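PDB 2QF9: putative secreted protein from Streptomyces coelicolor A3, which is of unknown function but folds as an all-helical bundle, probably related to the ferritin-like proteins, and pairs with a second copy of itself. Local coordinates for residues A[105-108]-A[109-113]; A[144-147]-A[148-152]; A[8-11]-A[12-16]; A[56-59]-A[60-64]. All coordinates share one frame; numbering follows the deposited sequence.

Contact 1. Residues A[105-108]-A[109-113]; sequences GTLD and GKQAE
Leu107 and Ala112 make the apolar part of this tight corner, where the chain leaves one helix and enters the next. The CB of Leu107 rests 3.8 Å from the CB of Ala112. With its CG beside the backbone N (chi1 -59°), the leucine sends its two methyl groups along the first turn of the new helix: CD1 meets the backbone O of Gln111 at 3.7 Å, and CD2 reaches that residue's OE1 at 3.8 Å. The Leu107 and Gln111 side chains cross at about a right angle.

The polar contacts begin with the backbone. Ala112 N donates to Asp108 O over 3.2 Å, nearly straight at 167°, yet the donor stands well above the carbonyl plane of Asp108. A water forms a second link, giving a hydrogen to Gln111 OE1 (2.8 Å) and accepting one from Asp108 N (2.9 Å), and so ties the amide of Gln111 to the backbone just ahead of the helix. Gly109 takes a positive phi of 49° at the turn, and a CB there would crowd the carbonyl carbon of Asp108.

Helices 98-106 and 109-137 meet here at the surface of the bundle. The loop beyond helix 8-31 comes up beside them: Arg33 NE donates to Leu107 O, and Arg33 also makes a salt bridge with Asp108 OD2, a less certain link because it belongs to one of two aspartate conformers.

Contact 2. Residues A[144-147]-A[148-152]; sequences KRLA and RGMVE
Leu146 and Met150, one helical turn apart, meet at the ends of their side chains. Met150, modelled as selenomethionine, runs extended beyond CG and lays its CE 3.6 Å from CD2 of Leu146; CG of the same leucine is at 3.7 Å. That CG, anti to the backbone N (chi1 -164°), places CD2 against the selenomethionine CE, and the two chains cross at a slant. Nearer the backbone, Met150 CG passes 3.3 Å from Leu146 O, the same oxygen that accepts Met150 N at 3.0 Å.

Arg148 behaves differently. Its chain bends at chi2 and chi3 and folds back toward the preceding turn, so that Lys144 O lies over one face of the guanidinium while Arg145 CG sits at its edge, 4.1 Å from NH2. Two conformers are deposited for this arginine, and the arrangement holds for one of them.

Four successive backbone bonds, from Arg148 N to Lys144 O through Val151 N to Ala147 O, keep the turn regular. The chemistry is split by side of the helix: the apolar pair packs toward helices 8-31 and 37-63, whereas in this conformer Lys144 NZ is 4.9 Å from Arg148 NH2, near enough that the like charges would probably repel mildly.

Contact 3. Residues A[8-11]-A[12-16]; sequences ADAG and FARDM
Ala10 and Arg14 meet within a regular alpha-helix, whose four consecutive i to i+4 bonds, from Phe12 N to Ala8 O through Asp15 N to Gly11 O, are all close to straight. Arg14 N donates to Ala10 O over 2.9 Å, and the side chain then doubles the contact. Extended from CG to NE in the conformer described, one of two, it runs back along the preceding turn, its CG 3.5 Å from Ala10 O and its NH2 3.6 Å from Ala10 CB. The guanidinium finds polar partners in other parts of the chain, NE on Pro67 O and NH2 on Ala5 O.

Asp15 lies close over the carbonyl of Gly11, with CB 3.3 Å from Gly11 O, while its carboxylate OD2 accepts from Trp77 NE1 and Met75 N. On another side of the helix, Phe12 has CG anti to its N (chi1 177°), which carries the ring away from segment 8-11; Met16 CB lies over one face toward its rim, 3.8 Å above the ring plane.

Phe12 and Met16 pack against helices 37-63, 109-137 and 141-167, whereas the polar ends of Arg14 and Asp15 are buried against the connection after helix 37-63. A helix enclosed by three others is characteristic of a helical bundle, consistent with the family's ferritin-like clan.

Contact 4. Residues A[56-59]-A[60-64]; sequences MMIG and WLDLW
Trp60 lies back over the turn that precedes it, with Met56 O above one face of its indole, 3.3 Å from the ring plane and offset toward the rim. Over the ring this oxygen is in plain van der Waals contact; its hydrogen bond is with Trp60 N, at 2.9 Å and somewhat bent (145°). The indole comes to lie there because CG stands beside the backbone N (chi1 -64°). Its six-membered ring then reaches the selenomethionines: CZ3 is 4.0 Å from Met57 CG, and CZ2 is 4.3 Å from Met56 CB.

Two residues on, Ile58 and Asp62 run side by side in the same direction. In the modelled one of its two conformers, Asp62 has OD2 4.0 Å from Ile58 CG2 and in a salt bridge with Lys68. Asp62 N donates to Ile58 O over 2.9 Å.

All of this is the C-terminal end of helix 37-63 in a helical bundle, probably ferritin-like, and the same end forms part of the dimer interface. Trp60 NE1 donates to Gly59 O of the second subunit, and Trp60 NE1 of that subunit donates back to Gly59 O. With an alanine here in both subunits, each Gly59 O would probably lose its indole donor from the partner chain, and a gap is likely to open beside Met56 and Met57. From helix 141-167, Val142 and Glu143 also touch the indole; one shell farther, Phe12 and Met16 of helix 8-31 pack on Met57.

How the contacts relate
Contacts 2, 3 and 4 gather at one end of the bundle, where helices 141-167, 8-31 and 37-63 pack together. The centres of contacts 3 and 4 are about 10 Å apart, with Met16 CG 3.8 Å from Met57 CE and Ala13 CB 3.8 Å from Leu61 CG. Contact 2 closes the group: Met150 SE lies 4.0 Å from Phe12 CZ, and Leu146 CD2 is 3.9 Å from Trp60 CH2. Contact 4 alone of the four carries this core on to the second subunit. Contact 1 stands apart across the chain's centre, its centre 31 to 35 Å from the others and its nearest atoms about 19 Å from contact 2.

Contact 1. Residues A[105-108]-A[109-113]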
loop_
_atom_site.group_PDB
_atom_site.type_symbol
_atom_site.label_atom_id
_atom_site.label_comp_id
_atom_site.label_asym_id
_atom_site.label_seq_id
_atom_site.Cartn_x
_atom_site.Cartn_y
_atom_site.Cartn_z
ATOM N N GLY A 105 19.892 -4.810 1.895
ATOM C CA GLY A 105 19.490 -6.202 1.840
ATOM C C GLY A 105 20.536 -7.190 2.319
ATOM O O GLY A 105 20.192 -8.352 2.584
ATOM N N THR A 106 21.795 -6.747 2.425
ATOM C CA THR A 106 22.910 -7.600 2.907
ATOM C C THR A 106 23.170 -7.471 4.415
ATOM O O THR A 106 23.896 -8.286 4.999
ATOM C CB THR A 106 24.254 -7.295 2.189
ATOM O OG1 THR A 106 24.738 -6.016 2.614
ATOM C CG2 THR A 106 24.112 -7.345 0.646
ATOM N N LEU A 107 22.611 -6.429 5.037
ATOM C CA LEU A 107 22.841 -6.156 6.462
ATOM C C LEU A 107 21.866 -6.891 7.376
ATOM O O LEU A 107 20.802 -7.331 6.928
ATOM C CB LEU A 107 22.763 -4.651 6.728
ATOM C CG LEU A 107 23.776 -3.824 5.929
ATOM C CD1 LEU A 107 23.563 -2.335 6.181
ATOM C CD2 LEU A 107 25.194 -4.233 6.274
ATOM N N ASP A 108 22.235 -6.980 8.659
ATOM C CA ASP A 108 21.471 -7.705 9.676
ATOM C C ASP A 108 21.322 -6.878 10.945
ATOM O O ASP A 108 22.194 -6.052 11.254
ATOM C CB ASP A 108 22.180 -9.027 10.031
ATOM C CG ASP A 108 22.067 -10.058 8.921
ATOM O OD1 ASP A 108 23.086 -10.340 8.265
ATOM O OD2 ASP A 108 20.947 -10.565 8.685
ATOM N N GLY A 109 20.234 -7.118 11.683
ATOM C CA GLY A 109 20.062 -6.563 13.024
ATOM C C GLY A 109 20.346 -5.084 13.094
ATOM O O GLY A 109 19.879 -4.320 12.242
ATOM N N LYS A 110 21.156 -4.682 14.072
ATOM C CA LYS A 110 21.346 -3.259 14.320
ATOM C C LYS A 110 21.955 -2.530 13.114
ATOM O O LYS A 110 21.604 -1.380 12.841
ATOM C CB LYS A 110 22.195 -3.009 15.573
ATOM C CG LYS A 110 22.088 -1.556 16.025
ATOM C CD LYS A 110 22.564 -1.328 17.447
ATOM C CE LYS A 110 24.041 -1.008 17.501
ATOM N NZ LYS A 110 24.447 -0.861 18.958
ATOM N N GLN A 111 22.870 -3.187 12.408
ATOM C CA GLN A 111 23.495 -2.559 11.244
ATOM C C GLN A 111 22.450 -2.261 10.155
ATOM O O GLN A 111 22.476 -1.187 9.540
ATOM C CB GLN A 111 24.622 -3.421 10.678
ATOM C CG GLN A 111 25.888 -3.463 11.512
ATOM C CD GLN A 111 27.042 -4.124 10.767
ATOM O OE1 GLN A 111 26.884 -4.591 9.635
ATOM N NE2 GLN A 111 28.216 -4.156 11.399
ATOM N N ALA A 112 21.532 -3.206 9.936
ATOM C CA ALA A 112 20.414 -2.979 9.000
ATOM C C ALA A 112 19.489 -1.861 9.486
ATOM O O ALA A 112 19.040 -1.024 8.686
ATOM C CB ALA A 112 19.632 -4.280 8.764
ATOM N N GLU A 113 19.195 -1.845 10.786
ATOM C CA GLU A 113 18.358 -0.783 11.362
ATOM C C GLU A 113 18.979 0.594 11.104
ATOM O O GLU A 113 18.317 1.517 10.602
ATOM C CB GLU A 113 18.198 -0.992 12.877
ATOM C CG GLU A 113 17.413 -2.243 13.243
ATOM C CD GLU A 113 17.739 -2.725 14.652
ATOM O OE1 GLU A 113 17.859 -1.864 15.537
ATOM O OE2 GLU A 113 17.871 -3.947 14.848
HETATM O O HOH W 1 25.105 -6.737 9.128
#

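Contact 2. Residues A[144-147]-A[148-152]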
loop_
_atom_site.group_PDB
_atom_site.type_symbol
_atom_site.label_atom_id
_atom_site.label_comp_id
_atom_site.label_asym_id
_atom_site.label_seq_id
_atom_site.Cartn_x
_atom_site.Cartn_y
_atom_site.Cartn_z
ATOM N N LYS A 144 -2.715 19.413 -2.855
ATOM C CA LYS A 144 -2.002 20.415 -2.044
ATOM C C LYS A 144 -2.012 20.037 -0.556
ATOM O O LYS A 144 -0.974 20.082 0.117
ATOM C CB LYS A 144 -2.622 21.807 -2.235
ATOM C CG LYS A 144 -2.302 22.442 -3.576
ATOM C CD LYS A 144 -2.994 23.797 -3.726
ATOM C CE LYS A 144 -2.242 24.928 -3.019
ATOM N NZ LYS A 144 -3.115 26.159 -2.889
ATOM N N ARG A 145 -3.183 19.653 -0.048
ATOM C CA ARG A 145 -3.328 19.300 1.353
ATOM C C ARG A 145 -2.553 18.038 1.682
ATOM O O ARG A 145 -1.959 17.939 2.761
ATOM C CB ARG A 145 -4.794 19.149 1.735
ATOM C CG ARG A 145 -5.544 20.479 1.669
ATOM C CD ARG A 145 -6.881 20.436 2.389
ATOM N NE ARG A 145 -7.753 19.383 1.877
ATOM C CZ ARG A 145 -8.623 19.530 0.877
ATOM N NH1 ARG A 145 -8.757 20.699 0.255
ATOM N NH2 ARG A 145 -9.368 18.497 0.506
ATOM N N LEU A 146 -2.557 17.086 0.745
ATOM C CA LEU A 146 -1.789 15.860 0.924
ATOM C C LEU A 146 -0.309 16.179 1.053
ATOM O O LEU A 146 0.363 15.675 1.970
ATOM C CB LEU A 146 -2.023 14.858 -0.220
ATOM C CG LEU A 146 -1.547 13.412 0.106
ATOM C CD1 LEU A 146 -2.417 12.733 1.165
ATOM C CD2 LEU A 146 -1.560 12.570 -1.159
ATOM N N ALA A 147 0.178 17.029 0.150
ATOM C CA ALA A 147 1.577 17.471 0.146
ATOM C C ALA A 147 1.945 18.177 1.469
ATOM O O ALA A 147 2.980 17.892 2.072
ATOM C CB ALA A 147 1.838 18.372 -1.067
ATOM N N ARG A 148 1.075 19.079 1.923
ATOM C CA ARG A 148 1.283 19.807 3.186
ATOM C C ARG A 148 1.381 18.839 4.382
ATOM O O ARG A 148 2.160 19.061 5.320
ATOM C CB ARG A 148 0.154 20.830 3.372
ATOM C CG ARG A 148 0.474 22.037 4.258
ATOM C CD ARG A 148 -0.078 23.338 3.639
ATOM N NE ARG A 148 -1.347 23.145 2.928
ATOM C CZ ARG A 148 -1.771 23.897 1.915
ATOM N NH1 ARG A 148 -1.030 24.903 1.469
ATOM N NH2 ARG A 148 -2.939 23.635 1.342
ATOM N N GLY A 149 0.601 17.759 4.332
ATOM C CA GLY A 149 0.605 16.726 5.377
ATOM C C GLY A 149 1.875 15.901 5.352
ATOM O O GLY A 149 2.381 15.504 6.407
HETATM N N MSE A 150 2.400 15.670 4.147
HETATM C CA MSE A 150 3.684 14.982 3.987
HETATM C C MSE A 150 4.833 15.783 4.570
HETATM O O MSE A 150 5.705 15.206 5.194
HETATM C CB MSE A 150 3.983 14.666 2.527
HETATM C CG MSE A 150 2.982 13.723 1.888
HETATM SE SE MSE A 150 3.648 13.348 0.094
HETATM C CE MSE A 150 2.027 12.650 -0.723
ATOM N N VAL A 151 4.826 17.105 4.387
ATOM C CA VAL A 151 5.860 17.940 5.025
ATOM C C VAL A 151 5.881 17.703 6.544
ATOM O O VAL A 151 6.933 17.397 7.117
ATOM C CB VAL A 151 5.723 19.437 4.648
ATOM C CG1 VAL A 151 6.779 20.283 5.363
ATOM C CG2 VAL A 151 5.863 19.614 3.117
ATOM N N GLU A 152 4.717 17.783 7.179
ATOM C CA GLU A 152 4.604 17.557 8.628
ATOM C C GLU A 152 5.009 16.151 9.042
ATOM O O GLU A 152 5.811 15.984 9.961
ATOM C CB GLU A 152 3.170 17.789 9.110
ATOM C CG GLU A 152 2.587 19.132 8.790
ATOM C CD GLU A 152 1.115 19.211 9.208
ATOM O OE1 GLU A 152 0.415 18.172 9.136
ATOM O OE2 GLU A 152 0.673 20.305 9.623
#

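Contact 3. Residues A[8-11]-A[12-16]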
loop_
_atom_site.group_PDB
_atom_site.type_symbol
_atom_site.label_atom_id
_atom_site.label_comp_id
_atom_site.label_asym_id
_atom_site.label_seq_id
_atom_site.Cartn_x
_atom_site.Cartn_y
_atom_site.Cartn_z
ATOM N N ALA A 8 1.891 20.885 -12.524
ATOM C CA ALA A 8 2.469 20.545 -11.218
ATOM C C ALA A 8 1.691 19.388 -10.569
ATOM O O ALA A 8 2.277 18.502 -9.954
ATOM C CB ALA A 8 2.429 21.771 -10.311
ATOM N N ASP A 9 0.362 19.428 -10.678
ATOM C CA ASP A 9 -0.470 18.379 -10.092
ATOM C C ASP A 9 -0.106 17.017 -10.678
ATOM O O ASP A 9 0.089 16.054 -9.930
ATOM C CB ASP A 9 -1.942 18.701 -10.305
ATOM C CG ASP A 9 -2.316 20.056 -9.714
ATOM O OD1 ASP A 9 -2.326 20.173 -8.484
ATOM O OD2 ASP A 9 -2.585 20.995 -10.490
ATOM N N ALA A 10 0.017 16.942 -12.001
ATOM C CA ALA A 10 0.349 15.666 -12.634
ATOM C C ALA A 10 1.777 15.240 -12.308
ATOM O O ALA A 10 2.023 14.082 -11.992
ATOM C CB ALA A 10 0.134 15.718 -14.150
ATOM N N GLY A 11 2.716 16.176 -12.418
ATOM C CA GLY A 11 4.138 15.862 -12.214
ATOM C C GLY A 11 4.412 15.412 -10.793
ATOM O O GLY A 11 5.143 14.444 -10.581
ATOM N N PHE A 12 3.826 16.101 -9.820
ATOM C CA PHE A 12 4.014 15.704 -8.424
ATOM C C PHE A 12 3.435 14.312 -8.181
ATOM O O PHE A 12 4.089 13.478 -7.558
ATOM C CB PHE A 12 3.436 16.725 -7.440
ATOM C CG PHE A 12 3.557 16.307 -5.997
ATOM C CD1 PHE A 12 4.775 16.432 -5.316
ATOM C CD2 PHE A 12 2.451 15.763 -5.333
ATOM C CE1 PHE A 12 4.869 16.047 -3.965
ATOM C CE2 PHE A 12 2.524 15.365 -3.996
ATOM C CZ PHE A 12 3.742 15.507 -3.302
ATOM N N ALA A 13 2.228 14.060 -8.695
ATOM C CA ALA A 13 1.611 12.730 -8.576
ATOM C C ALA A 13 2.490 11.626 -9.167
ATOM O O ALA A 13 2.677 10.576 -8.526
ATOM C CB ALA A 13 0.209 12.707 -9.200
ATOM N N ARG A 14 3.053 11.855 -10.359
ATOM C CA ARG A 14 3.944 10.875 -11.000
ATOM C C ARG A 14 5.217 10.652 -10.181
ATOM O O ARG A 14 5.588 9.503 -9.848
ATOM C CB ARG A 14 4.330 11.331 -12.414
ATOM C CG ARG A 14 3.249 11.139 -13.453
ATOM C CD ARG A 14 3.728 11.550 -14.840
ATOM N NE ARG A 14 2.626 11.486 -15.796
ATOM C CZ ARG A 14 2.009 12.534 -16.343
ATOM N NH1 ARG A 14 1.005 12.329 -17.182
ATOM N NH2 ARG A 14 2.399 13.773 -16.077
ATOM N N ASP A 15 5.882 11.757 -9.850
ATOM C CA ASP A 15 7.203 11.729 -9.216
ATOM C C ASP A 15 7.111 11.229 -7.786
ATOM O O ASP A 15 7.879 10.349 -7.377
ATOM C CB ASP A 15 7.842 13.120 -9.244
ATOM C CG ASP A 15 8.270 13.562 -10.656
ATOM O OD1 ASP A 15 8.219 12.766 -11.616
ATOM O OD2 ASP A 15 8.698 14.721 -10.774
HETATM N N MSE A 16 6.155 11.754 -7.025
HETATM C CA MSE A 16 6.046 11.325 -5.641
HETATM C C MSE A 16 5.583 9.864 -5.570
HETATM O O MSE A 16 5.943 9.155 -4.628
HETATM C CB MSE A 16 5.159 12.280 -4.820
HETATM C CG MSE A 16 5.203 12.011 -3.347
HETATM SE SE MSE A 16 7.011 12.213 -2.555
HETATM C CE MSE A 16 6.833 14.067 -2.141
#

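Contact 4. Residues A[56-59]-A[60-64]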
loop_
_atom_site.group_PDB
_atom_site.type_symbol
_atom_site.label_atom_id
_atom_site.label_comp_id
_atom_site.label_asym_id
_atom_site.label_seq_id
_atom_site.Cartn_x
_atom_site.Cartn_y
_atom_site.Cartn_z
HETATM N N MSE A 56 -3.512 6.833 -3.807
HETATM C CA MSE A 56 -4.310 8.061 -3.995
HETATM C C MSE A 56 -3.858 8.817 -5.249
HETATM O O MSE A 56 -4.669 9.148 -6.122
HETATM C CB MSE A 56 -4.234 8.982 -2.761
HETATM C CG MSE A 56 -4.915 8.427 -1.519
HETATM SE SE MSE A 56 -4.420 9.580 -0.018
HETATM C CE MSE A 56 -5.583 8.950 1.396
HETATM N N MSE A 57 -2.553 9.037 -5.358
HETATM C CA MSE A 57 -2.001 9.825 -6.465
HETATM C C MSE A 57 -2.135 9.127 -7.826
HETATM O O MSE A 57 -2.471 9.765 -8.862
HETATM C CB MSE A 57 -0.550 10.208 -6.144
HETATM C CG MSE A 57 -0.496 11.183 -4.960
HETATM SE SE MSE A 57 1.331 11.766 -4.566
HETATM C CE MSE A 57 2.070 10.005 -4.047
ATOM N N ILE A 58 -1.905 7.814 -7.822
ATOM C CA ILE A 58 -2.113 7.008 -9.026
ATOM C C ILE A 58 -3.601 7.020 -9.422
ATOM O O ILE A 58 -3.937 7.143 -10.606
ATOM C CB ILE A 58 -1.595 5.578 -8.847
ATOM C CG1 ILE A 58 -0.052 5.614 -8.775
ATOM C CG2 ILE A 58 -2.071 4.702 -10.014
ATOM C CD1 ILE A 58 0.607 4.291 -8.478
ATOM N N GLY A 59 -4.472 6.929 -8.420
ATOM C CA GLY A 59 -5.915 7.002 -8.640
ATOM C C GLY A 59 -6.341 8.335 -9.250
ATOM O O GLY A 59 -7.235 8.386 -10.114
ATOM N N TRP A 60 -5.679 9.413 -8.830
ATOM C CA TRP A 60 -5.964 10.737 -9.415
ATOM C C TRP A 60 -5.549 10.769 -10.877
ATOM O O TRP A 60 -6.319 11.193 -11.747
ATOM C CB TRP A 60 -5.331 11.881 -8.602
ATOM C CG TRP A 60 -5.884 11.999 -7.194
ATOM C CD1 TRP A 60 -7.118 11.582 -6.750
ATOM C CD2 TRP A 60 -5.220 12.558 -6.057
ATOM N NE1 TRP A 60 -7.263 11.858 -5.399
ATOM C CE2 TRP A 60 -6.111 12.453 -4.952
ATOM C CE3 TRP A 60 -3.962 13.150 -5.863
ATOM C CZ2 TRP A 60 -5.780 12.913 -3.668
ATOM C CZ3 TRP A 60 -3.628 13.606 -4.570
ATOM C CH2 TRP A 60 -4.539 13.482 -3.496
ATOM N N LEU A 61 -4.339 10.295 -11.154
ATOM C CA LEU A 61 -3.842 10.271 -12.531
ATOM C C LEU A 61 -4.797 9.460 -13.417
ATOM O O LEU A 61 -5.120 9.868 -14.532
ATOM C CB LEU A 61 -2.412 9.721 -12.577
ATOM C CG LEU A 61 -1.324 10.641 -12.002
ATOM C CD1 LEU A 61 -0.017 9.874 -11.844
ATOM C CD2 LEU A 61 -1.102 11.880 -12.902
ATOM N N ASP A 62 -5.276 8.332 -12.892
ATOM C CA ASP A 62 -6.205 7.488 -13.621
ATOM C C ASP A 62 -7.518 8.214 -13.892
ATOM O O ASP A 62 -7.965 8.270 -15.043
ATOM C CB ASP A 62 -6.435 6.182 -12.865
ATOM C CG ASP A 62 -5.303 5.190 -13.064
ATOM O OD1 ASP A 62 -4.410 5.442 -13.923
ATOM O OD2 ASP A 62 -5.303 4.152 -12.364
ATOM N N LEU A 63 -8.107 8.792 -12.841
ATOM C CA LEU A 63 -9.365 9.534 -12.945
ATOM C C LEU A 63 -9.237 10.704 -13.949
ATOM O O LEU A 63 -10.180 11.004 -14.716
ATOM C CB LEU A 63 -9.766 10.063 -11.571
ATOM C CG LEU A 63 -11.133 10.735 -11.390
ATOM C CD1 LEU A 63 -12.262 9.740 -11.514
ATOM C CD2 LEU A 63 -11.207 11.390 -10.030
ATOM N N TRP A 64 -8.059 11.326 -13.956
ATOM C CA TRP A 64 -7.759 12.437 -14.857
ATOM C C TRP A 64 -7.358 11.999 -16.275
ATOM O O TRP A 64 -7.099 12.856 -17.131
ATOM C CB TRP A 64 -6.659 13.314 -14.265
ATOM C CG TRP A 64 -7.015 13.973 -12.954
ATOM C CD1 TRP A 64 -8.268 14.334 -12.522
ATOM C CD2 TRP A 64 -6.104 14.408 -11.940
ATOM N NE1 TRP A 64 -8.192 14.927 -11.291
ATOM C CE2 TRP A 64 -6.875 15.001 -10.913
ATOM C CE3 TRP A 64 -4.710 14.340 -11.790
ATOM C CZ2 TRP A 64 -6.296 15.524 -9.738
ATOM C CZ3 TRP A 64 -4.129 14.866 -10.620
ATOM C CH2 TRP A 64 -4.925 15.461 -9.621
#